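Local coordinates for alpha-catenin-like protein hmp-1 (PDB 5XA5) that binds beta-catenin, cadherin and actin filaments at cell junctions and is required for cell migration during body enclosure and for cell shape changes during body elongation, at residues D142-D145 with V146-I149; R191-A194 with I195-V198; T159-Q162 with M163-D167; A208-S211 with A212-T216. All coordinates share one frame; numbering follows the deposited sequence. Where two conformers were deposited one is given.

How the contacts relate
All four contacts are local, between side chains about one turn apart along a helix, in the N-terminal, vinculin-family part of the protein, an all-helical array in which long helix 117-165 runs from one bundle into the next. Along the chain the order is contact 1, contact 3, contact 2, contact 4. Contacts 1 and 3 share helix 117-165, their centres about 27 Å apart; contacts 2 and 3 reach past their helix ends. Contact 2 lies on helix 169-196. Its centre is about 13 Å from that of contact 1, and Asp142 OD1 ties the two by a salt bridge to Arg193 NH1 (2.9 Å). Contact 4, on helix 200-229, meets contact 2 where Arg191 and Arg210 gather round Asp187. The contacts thus sample three consecutive helices.

Contact 1 (D142-D145 with V146-I149)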
loop_
_atom_site.group_PDB
_atom_site.type_symbol
_atom_site.label_atom_id
_atom_site.label_comp_id
_atom_site.label_asym_id
_atom_site.label_seq_id
_atom_site.Cartn_x
_atom_site.Cartn_y
_atom_site.Cartn_z
ATOM N N ASP A 142 0.506 0.400 -2.929
ATOM C CA ASP A 142 1.239 -0.027 -1.741
ATOM C C ASP A 142 2.290 1.023 -1.386
ATOM O O ASP A 142 2.512 1.308 -0.206
ATOM C CB ASP A 142 1.885 -1.394 -1.951
ATOM C CG ASP A 142 2.523 -1.930 -0.680
ATOM O OD1 ASP A 142 1.758 -2.208 0.263
ATOM O OD2 ASP A 142 3.766 -2.096 -0.644
ATOM N N SER A 143 2.925 1.621 -2.392
ATOM C CA SER A 143 3.988 2.580 -2.097
ATOM C C SER A 143 3.408 3.814 -1.415
ATOM O O SER A 143 4.075 4.452 -0.583
ATOM C CB SER A 143 4.739 2.972 -3.365
ATOM O OG SER A 143 3.960 3.834 -4.163
ATOM N N ILE A 144 2.162 4.148 -1.760
ATOM C CA ILE A 144 1.492 5.310 -1.168
ATOM C C ILE A 144 1.021 4.955 0.240
ATOM O O ILE A 144 1.104 5.750 1.172
ATOM C CB ILE A 144 0.289 5.775 -2.023
ATOM C CG1 ILE A 144 0.746 6.131 -3.437
ATOM C CG2 ILE A 144 -0.410 6.952 -1.371
ATOM C CD1 ILE A 144 1.963 7.020 -3.476
ATOM N N ASP A 145 0.537 3.728 0.398
ATOM C CA ASP A 145 0.206 3.224 1.718
ATOM C C ASP A 145 1.440 3.297 2.642
ATOM O O ASP A 145 1.312 3.582 3.831
ATOM C CB ASP A 145 -0.323 1.773 1.630
ATOM C CG ASP A 145 -1.714 1.682 0.994
ATOM O OD1 ASP A 145 -2.441 2.699 0.988
ATOM O OD2 ASP A 145 -2.074 0.581 0.492
ATOM N N VAL A 146 2.630 3.056 2.092
ATOM C CA VAL A 146 3.850 3.124 2.891
ATOM C C VAL A 146 4.143 4.581 3.259
ATOM O O VAL A 146 4.556 4.865 4.387
ATOM C CB VAL A 146 5.053 2.509 2.146
ATOM C CG1 VAL A 146 6.380 2.961 2.779
ATOM C CG2 VAL A 146 4.936 1.001 2.141
ATOM N N LYS A 147 3.906 5.499 2.320
ATOM C CA LYS A 147 4.147 6.922 2.575
ATOM C C LYS A 147 3.289 7.419 3.722
ATOM O O LYS A 147 3.695 8.305 4.483
ATOM C CB LYS A 147 3.874 7.758 1.323
ATOM C CG LYS A 147 5.026 7.783 0.341
ATOM C CD LYS A 147 4.817 8.832 -0.739
ATOM C CE LYS A 147 6.105 9.065 -1.520
ATOM N NZ LYS A 147 5.911 10.015 -2.647
ATOM N N VAL A 148 2.089 6.864 3.836
ATOM C CA VAL A 148 1.220 7.189 4.961
ATOM C C VAL A 148 1.843 6.761 6.292
ATOM O O VAL A 148 1.785 7.506 7.275
ATOM C CB VAL A 148 -0.164 6.556 4.774
ATOM C CG1 VAL A 148 -1.007 6.676 6.035
ATOM C CG2 VAL A 148 -0.873 7.211 3.599
ATOM N N ILE A 149 2.465 5.585 6.332
ATOM C CA ILE A 149 3.129 5.142 7.543
ATOM C C ILE A 149 4.302 6.065 7.854
ATOM O O ILE A 149 4.504 6.454 9.007
ATOM C CB ILE A 149 3.632 3.704 7.430
ATOM C CG1 ILE A 149 2.474 2.792 7.053
ATOM C CG2 ILE A 149 4.209 3.256 8.763
ATOM C CD1 ILE A 149 2.859 1.346 6.954
#
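Lys147 packs back along the preceding turn, against Ser143 and Ile144, and its side chain can be followed from root to tip. CB lies 3.4 Å from Ile144 O. CG is anti to the carbonyl carbon (chi1 -82°), which turns it toward the N-terminal side of the helix and leaves it 3.6 Å from Ser143 O. That oxygen is also the acceptor for Lys147 N, at 3.1 Å. Beyond CG the chain is extended: CD passes CD1 of Ile144 at 4.3 Å, a loose aliphatic contact, and NZ carries the charge outward to a salt bridge with Asp82. Ile144 itself packs on Ala85 and Leu89 of helix 83-112.

The turns belong to helix 117-165, the long helix that passes from one bundle of this vinculin-family region into the next, so residues a short way apart face different neighbours. Val146 and Ile149 touch Arg193 on helix 169-196 and Leu258 on helix 234-258. In Val146, CG1 takes the place anti to the backbone N, and CG2, beside that N, comes 3.4 Å from Asp142 O. The same carbonyl receives Val146 N at 2.9 Å, with an N-H...O angle of 143°. Val148 does the same two residues later, its CG2 3.5 Å from Ile144 O. Ile149 N reaches Asp145 O only weakly, at 3.4 Å. The two acids turn their carboxylates elsewhere: Asp142 to a salt bridge with Arg193, Asp145 with both oxygens hydrogen-bonded to the backbone of the chain of another protein.

Contact 2 (R191-A194 with I195-V198); sequences RRRA and IDLV
Arg191 O accepts the hydrogen bond of Ile195 N at 3.2 Å, and CG1 of Ile195 rests close beside the same oxygen. The guanidinium of Arg191 is engaged by Asp187, one turn back. Arg192 repeats the backbone pattern, its O receiving Asp196 N at 3.2 Å, while its NH2 forms a salt bridge with an acidic side chain of the chain of another protein. Arg193 turns inward instead: CG is anti to the backbone N and the chain bends at chi2 (61°), which brings NE to 3.7 Å from CD2 of Leu197, the two side chains crossing at about a right angle. This is the C-terminal part of helix 169-196 in the vinculin-family helical bundle, where Arg193 and Leu197 also pack on Leu206 of helix 200-229. An alanine in place of Leu197 would probably open a gap beside Leu206 and leave Arg193 NE without the methyl that packs on it. Arg193 NH1 makes its salt bridge with Asp142 on helix 117-165; it stays 4.0 Å from Asp196 OD2, the planes 79° apart. A water links these two, accepting from Arg193 NH1 at 3.0 Å and donating to Asp196 OD2 at 2.7 Å. Asp196 is further held by Ser22 OG and Asn24 N. Ala194 O takes Leu197 N at 3.3 Å, the donor standing above the carbonyl plane, 73° out of it.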
loop_
_atom_site.group_PDB
_atom_site.type_symbol
_atom_site.label_atom_id
_atom_site.label_comp_id
_atom_site.label_asym_id
_atom_site.label_seq_id
_atom_site.Cartn_x
_atom_site.Cartn_y
_atom_site.Cartn_z
ATOM N N ARG A 191 3.301 -3.084 13.103
ATOM C CA ARG A 191 3.176 -4.528 13.324
ATOM C C ARG A 191 2.453 -5.194 12.161
ATOM O O ARG A 191 2.834 -6.292 11.724
ATOM C CB ARG A 191 2.443 -4.802 14.634
ATOM C CG ARG A 191 3.318 -4.691 15.859
ATOM C CD ARG A 191 2.501 -4.818 17.129
ATOM N NE ARG A 191 3.341 -4.744 18.319
ATOM C CZ ARG A 191 3.333 -5.651 19.290
ATOM N NH1 ARG A 191 2.526 -6.700 19.210
ATOM N NH2 ARG A 191 4.132 -5.512 20.339
ATOM N N ARG A 192 1.405 -4.548 11.668
ATOM C CA ARG A 192 0.645 -5.113 10.547
ATOM C C ARG A 192 1.481 -5.098 9.277
ATOM O O ARG A 192 1.450 -6.061 8.504
ATOM C CB ARG A 192 -0.669 -4.362 10.332
ATOM C CG ARG A 192 -1.626 -4.478 11.512
ATOM C CD ARG A 192 -2.917 -3.702 11.287
ATOM N NE ARG A 192 -3.837 -4.407 10.401
ATOM C CZ ARG A 192 -4.313 -3.914 9.263
ATOM N NH1 ARG A 192 -3.955 -2.703 8.859
ATOM N NH2 ARG A 192 -5.149 -4.636 8.529
ATOM N N ARG A 193 2.242 -4.023 9.076
ATOM C CA ARG A 193 3.138 -3.955 7.928
ATOM C C ARG A 193 4.171 -5.074 7.989
ATOM O O ARG A 193 4.490 -5.704 6.973
ATOM C CB ARG A 193 3.829 -2.581 7.862
ATOM C CG ARG A 193 4.761 -2.426 6.678
ATOM C CD ARG A 193 3.967 -2.565 5.410
ATOM N NE ARG A 193 4.806 -2.385 4.233
ATOM C CZ ARG A 193 4.327 -2.418 2.991
ATOM N NH1 ARG A 193 3.029 -2.614 2.790
ATOM N NH2 ARG A 193 5.147 -2.281 1.963
ATOM N N ALA A 194 4.708 -5.320 9.182
ATOM C CA ALA A 194 5.705 -6.360 9.343
ATOM C C ALA A 194 5.174 -7.727 8.916
ATOM O O ALA A 194 5.876 -8.486 8.261
ATOM C CB ALA A 194 6.180 -6.406 10.782
ATOM N N ILE A 195 3.935 -8.032 9.290
ATOM C CA ILE A 195 3.291 -9.298 8.911
ATOM C C ILE A 195 3.114 -9.423 7.383
ATOM O O ILE A 195 3.166 -10.521 6.818
ATOM C CB ILE A 195 1.911 -9.420 9.622
ATOM C CG1 ILE A 195 2.114 -9.653 11.119
ATOM C CG2 ILE A 195 1.055 -10.533 9.018
ATOM C CD1 ILE A 195 0.828 -9.643 11.909
ATOM N N ASP A 196 2.939 -8.285 6.718
ATOM C CA ASP A 196 2.685 -8.262 5.281
ATOM C C ASP A 196 3.980 -8.168 4.460
ATOM O O ASP A 196 3.937 -8.249 3.236
ATOM C CB ASP A 196 1.755 -7.084 4.955
ATOM C CG ASP A 196 1.158 -7.148 3.553
ATOM O OD1 ASP A 196 0.875 -8.257 3.045
ATOM O OD2 ASP A 196 0.946 -6.066 2.965
ATOM N N LEU A 197 5.130 -7.961 5.108
ATOM C CA LEU A 197 6.367 -7.796 4.337
ATOM C C LEU A 197 6.853 -9.095 3.690
ATOM O O LEU A 197 6.892 -10.158 4.322
ATOM C CB LEU A 197 7.483 -7.222 5.217
ATOM C CG LEU A 197 7.364 -5.723 5.447
ATOM C CD1 LEU A 197 8.472 -5.235 6.406
ATOM C CD2 LEU A 197 7.432 -4.956 4.133
ATOM N N VAL A 198 7.252 -8.982 2.428
ATOM C CA VAL A 198 7.746 -10.107 1.651
ATOM C C VAL A 198 9.082 -10.619 2.180
ATOM O O VAL A 198 9.239 -11.812 2.415
ATOM C CB VAL A 198 7.876 -9.718 0.146
ATOM C CG1 VAL A 198 8.659 -10.773 -0.627
ATOM C CG2 VAL A 198 6.491 -9.459 -0.458
HETATM O O HOH W 1 0.944 -3.836 4.495
HETATM O O HOH W 2 6.512 -10.910 6.770
#

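Contact 3 (T159-Q162 with M163-D167)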
loop_
_atom_site.group_PDB
_atom_site.type_symbol
_atom_site.label_atom_id
_atom_site.label_comp_id
_atom_site.label_asym_id
_atom_site.label_seq_id
_atom_site.Cartn_x
_atom_site.Cartn_y
_atom_site.Cartn_z
ATOM N N THR A 159 6.731 15.463 17.425
ATOM C CA THR A 159 6.285 15.542 18.805
ATOM C C THR A 159 7.444 15.304 19.767
ATOM O O THR A 159 7.590 16.040 20.749
ATOM C CB THR A 159 5.138 14.545 19.060
ATOM O OG1 THR A 159 4.067 14.837 18.154
ATOM C CG2 THR A 159 4.630 14.681 20.495
ATOM N N ALA A 160 8.288 14.315 19.471
ATOM C CA ALA A 160 9.480 14.070 20.291
ATOM C C ALA A 160 10.420 15.257 20.262
ATOM O O ALA A 160 11.040 15.598 21.279
ATOM C CB ALA A 160 10.204 12.830 19.831
ATOM N N HIS A 161 10.570 15.874 19.088
ATOM C CA HIS A 161 11.393 17.068 18.966
ATOM C C HIS A 161 10.907 18.148 19.929
ATOM O O HIS A 161 11.703 18.763 20.665
ATOM C CB HIS A 161 11.353 17.597 17.520
ATOM C CG HIS A 161 12.259 18.774 17.270
ATOM N ND1 HIS A 161 13.447 18.656 16.602
ATOM C CD2 HIS A 161 12.133 20.084 17.613
ATOM C CE1 HIS A 161 14.034 19.851 16.533
ATOM N NE2 HIS A 161 13.267 20.718 17.149
ATOM N N GLN A 162 9.593 18.381 19.912
ATOM C CA GLN A 162 9.014 19.410 20.755
ATOM C C GLN A 162 9.182 19.056 22.223
ATOM O O GLN A 162 9.414 19.951 23.046
ATOM C CB GLN A 162 7.533 19.612 20.406
ATOM C CG GLN A 162 7.350 20.332 19.092
ATOM C CD GLN A 162 5.896 20.432 18.686
ATOM O OE1 GLN A 162 5.028 20.621 19.532
ATOM N NE2 GLN A 162 5.630 20.359 17.384
ATOM N N MET A 163 9.095 17.757 22.542
ATOM C CA MET A 163 9.243 17.340 23.930
ATOM C C MET A 163 10.650 17.647 24.442
ATOM O O MET A 163 10.821 18.172 25.562
ATOM C CB MET A 163 8.906 15.851 24.086
ATOM C CG MET A 163 8.790 15.436 25.541
ATOM S SD MET A 163 8.224 13.739 25.772
ATOM C CE MET A 163 9.680 12.820 25.267
ATOM N N ILE A 164 11.656 17.389 23.602
ATOM C CA ILE A 164 13.050 17.640 23.931
ATOM C C ILE A 164 13.286 19.136 24.119
ATOM O O ILE A 164 14.095 19.561 24.964
ATOM C CB ILE A 164 13.961 17.076 22.812
ATOM C CG1 ILE A 164 13.863 15.550 22.803
ATOM C CG2 ILE A 164 15.402 17.539 22.992
ATOM C CD1 ILE A 164 14.476 14.892 21.570
ATOM N N GLU A 165 12.579 19.951 23.335
ATOM C CA GLU A 165 12.780 21.402 23.389
ATOM C C GLU A 165 11.952 22.099 24.467
ATOM O O GLU A 165 12.205 23.265 24.784
ATOM C CB GLU A 165 12.452 22.032 22.033
ATOM C CG GLU A 165 13.377 21.617 20.929
ATOM C CD GLU A 165 14.791 22.096 21.147
ATOM O OE1 GLU A 165 14.974 23.228 21.659
ATOM O OE2 GLU A 165 15.716 21.327 20.814
ATOM N N ALA A 166 10.975 21.396 25.036
ATOM C CA ALA A 166 10.054 22.012 25.994
ATOM C C ALA A 166 10.793 22.588 27.179
ATOM O O ALA A 166 11.765 22.006 27.654
ATOM C CB ALA A 166 9.009 20.997 26.477
ATOM N N ASP A 167 10.315 23.735 27.652
ATOM C CA ASP A 167 11.012 24.464 28.697
ATOM C C ASP A 167 10.278 24.405 30.025
ATOM O O ASP A 167 10.707 25.027 30.992
ATOM C CB ASP A 167 11.220 25.928 28.285
ATOM C CG ASP A 167 9.912 26.647 27.966
ATOM O OD1 ASP A 167 8.862 25.978 27.859
ATOM O OD2 ASP A 167 9.938 27.888 27.819
HETATM O O HOH W 3 14.646 18.963 19.767
#
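His161 and Glu165, one turn apart, reach out from the helix with their side chains at a slant to each other, the imidazole and carboxylate planes 30° apart. The ring, whose CG is anti to the backbone N (chi1 -176°), is met by the aliphatic part of the acid: CG of Glu165 lies 3.9 Å from His161 CD2. Glu165 sends its CG back along the helix and bends at chi2 (-65°), and this CG also comes 3.3 Å from His161 O. A water bridges the carboxylate to the backbone carbonyl of His161, its oxygen lying over the centre of one ring face. It donates to Glu165 OE2 at 2.8 Å and to His161 O at 3.1 Å, so both of its protons go to these acceptors.

Ile164 is turned to another side. Its CG1, anti to the carbonyl carbon, packs 3.2 Å from Ala160 O, the acceptor of its own backbone N at 3.0 Å, and its side chain touches Leu220 and Ala244. The Met163 side chain runs out to pack on Tyr176, Leu220 and Thr224. Gln162 runs extended, with NE2 bonded to Glu158 one turn back.

Glu165 N still bonds to His161 O at 3.1 Å, but Ala166 has left helical backbone angles. The arrangement is that of the final turn of a bundle helix: apolar side chains face helices 169-196, 200-229 and 234-258, and a polar pair lies on the outer surface.

Contact 4 (A208-S211 with A212-T216)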
loop_
_atom_site.group_PDB
_atom_site.type_symbol
_atom_site.label_atom_id
_atom_site.label_comp_id
_atom_site.label_asym_id
_atom_site.label_seq_id
_atom_site.Cartn_x
_atom_site.Cartn_y
_atom_site.Cartn_z
ATOM N N ALA A 208 12.529 -4.823 14.863
ATOM C CA ALA A 208 13.592 -4.398 15.764
ATOM C C ALA A 208 13.497 -2.907 16.014
ATOM O O ALA A 208 13.648 -2.452 17.152
ATOM C CB ALA A 208 14.951 -4.756 15.212
ATOM N N ALA A 209 13.263 -2.149 14.947
ATOM C CA ALA A 209 13.121 -0.698 15.079
ATOM C C ALA A 209 11.881 -0.346 15.902
ATOM O O ALA A 209 11.929 0.573 16.731
ATOM C CB ALA A 209 13.074 -0.034 13.688
ATOM N N ARG A 210 10.771 -1.064 15.677
ATOM C CA ARG A 210 9.576 -0.897 16.505
ATOM C C ARG A 210 9.890 -1.082 17.993
ATOM O O ARG A 210 9.527 -0.253 18.834
ATOM C CB ARG A 210 8.468 -1.881 16.071
ATOM C CG ARG A 210 7.146 -1.652 16.789
ATOM C CD ARG A 210 6.337 -2.942 16.947
ATOM N NE ARG A 210 7.020 -3.881 17.835
ATOM C CZ ARG A 210 6.901 -3.886 19.160
ATOM N NH1 ARG A 210 6.117 -3.003 19.765
ATOM N NH2 ARG A 210 7.566 -4.773 19.885
ATOM N N SER A 211 10.582 -2.165 18.311
ATOM C CA SER A 211 10.934 -2.448 19.693
ATOM C C SER A 211 11.798 -1.339 20.289
ATOM O O SER A 211 11.589 -0.934 21.441
ATOM C CB SER A 211 11.655 -3.788 19.778
ATOM O OG SER A 211 10.811 -4.820 19.310
ATOM N N ALA A 212 12.755 -0.857 19.503
ATOM C CA ALA A 212 13.657 0.202 19.969
ATOM C C ALA A 212 12.871 1.480 20.247
ATOM O O ALA A 212 13.110 2.153 21.250
ATOM C CB ALA A 212 14.751 0.457 18.950
ATOM N N LEU A 213 11.943 1.830 19.357
ATOM C CA LEU A 213 11.098 2.987 19.615
ATOM C C LEU A 213 10.309 2.819 20.913
ATOM O O LEU A 213 10.246 3.752 21.719
ATOM C CB LEU A 213 10.135 3.240 18.442
ATOM C CG LEU A 213 9.096 4.349 18.649
ATOM C CD1 LEU A 213 9.772 5.696 18.897
ATOM C CD2 LEU A 213 8.099 4.440 17.485
ATOM N N ARG A 214 9.681 1.658 21.111
ATOM C CA ARG A 214 8.870 1.452 22.307
ATOM C C ARG A 214 9.679 1.538 23.599
ATOM O O ARG A 214 9.181 2.007 24.625
ATOM C CB ARG A 214 8.159 0.093 22.257
ATOM C CG ARG A 214 7.138 -0.039 21.157
ATOM C CD ARG A 214 6.227 1.168 21.062
ATOM N NE ARG A 214 5.486 1.447 22.294
ATOM C CZ ARG A 214 4.268 0.983 22.570
ATOM N NH1 ARG A 214 3.644 0.177 21.717
ATOM N NH2 ARG A 214 3.679 1.312 23.712
ATOM N N GLN A 215 10.921 1.074 23.560
ATOM C CA GLN A 215 11.791 1.119 24.738
ATOM C C GLN A 215 12.353 2.513 24.980
ATOM O O GLN A 215 12.515 2.941 26.131
ATOM C CB GLN A 215 12.937 0.125 24.576
ATOM C CG GLN A 215 14.137 0.405 25.473
ATOM C CD GLN A 215 15.428 -0.169 24.921
ATOM O OE1 GLN A 215 16.315 0.570 24.493
ATOM N NE2 GLN A 215 15.538 -1.495 24.924
ATOM N N THR A 216 12.672 3.222 23.902
ATOM C CA THR A 216 13.359 4.505 24.020
ATOM C C THR A 216 12.427 5.651 24.409
ATOM O O THR A 216 12.800 6.533 25.180
ATOM C CB THR A 216 14.074 4.865 22.700
ATOM O OG1 THR A 216 15.070 3.874 22.423
ATOM C CG2 THR A 216 14.735 6.218 22.808
#
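Arg210 and Arg214 stand one turn apart on helix 200-229 of the vinculin-family bundle, a regular alpha helix whose flanks pack on helices 169-196 and 234-258. Backbone bonds set the frame. Ala208 O receives Ala212 N at 3.0 Å, Ala209 O receives Leu213 N at 2.9 Å with a nearly straight N-H...O angle of 166°, and Arg210 O and Ser211 O serve Arg214 N and Gln215 N in the same way. CB of Ala212 rests beside this frame, 3.6 Å from Ala209 O.

Apolar packing falls to Leu213 and Ala209. Leu213, its CG anti to the backbone N, projects into the bundle against Ile183 and Leu186 of helix 169-196 and Met247 of helix 234-258. Ala209 adds contacts with Ala253 and Leu254.

Charge pairing governs the arginines. Arg210 NH1 forms a salt bridge with Asp187 and Arg214 NH2 one with Glu184, both acids on helix 169-196, while Arg214 NH1 makes a weak, long ion pair with Asp187. The two NH1 atoms, of Arg210 and Arg214, come to 4.5 Å, consistent with both reaching toward Asp187, Arg214 only weakly. Their guanidinium planes are 81° apart, so they do not stack.

Arg214 bends at chi2 (-46°) and chi3. The two arginine side chains touch where CG of Arg214, an aliphatic carbon, lies 3.4 Å from Arg210 NH1; the same CG is 3.3 Å from the backbone oxygen Arg210 O.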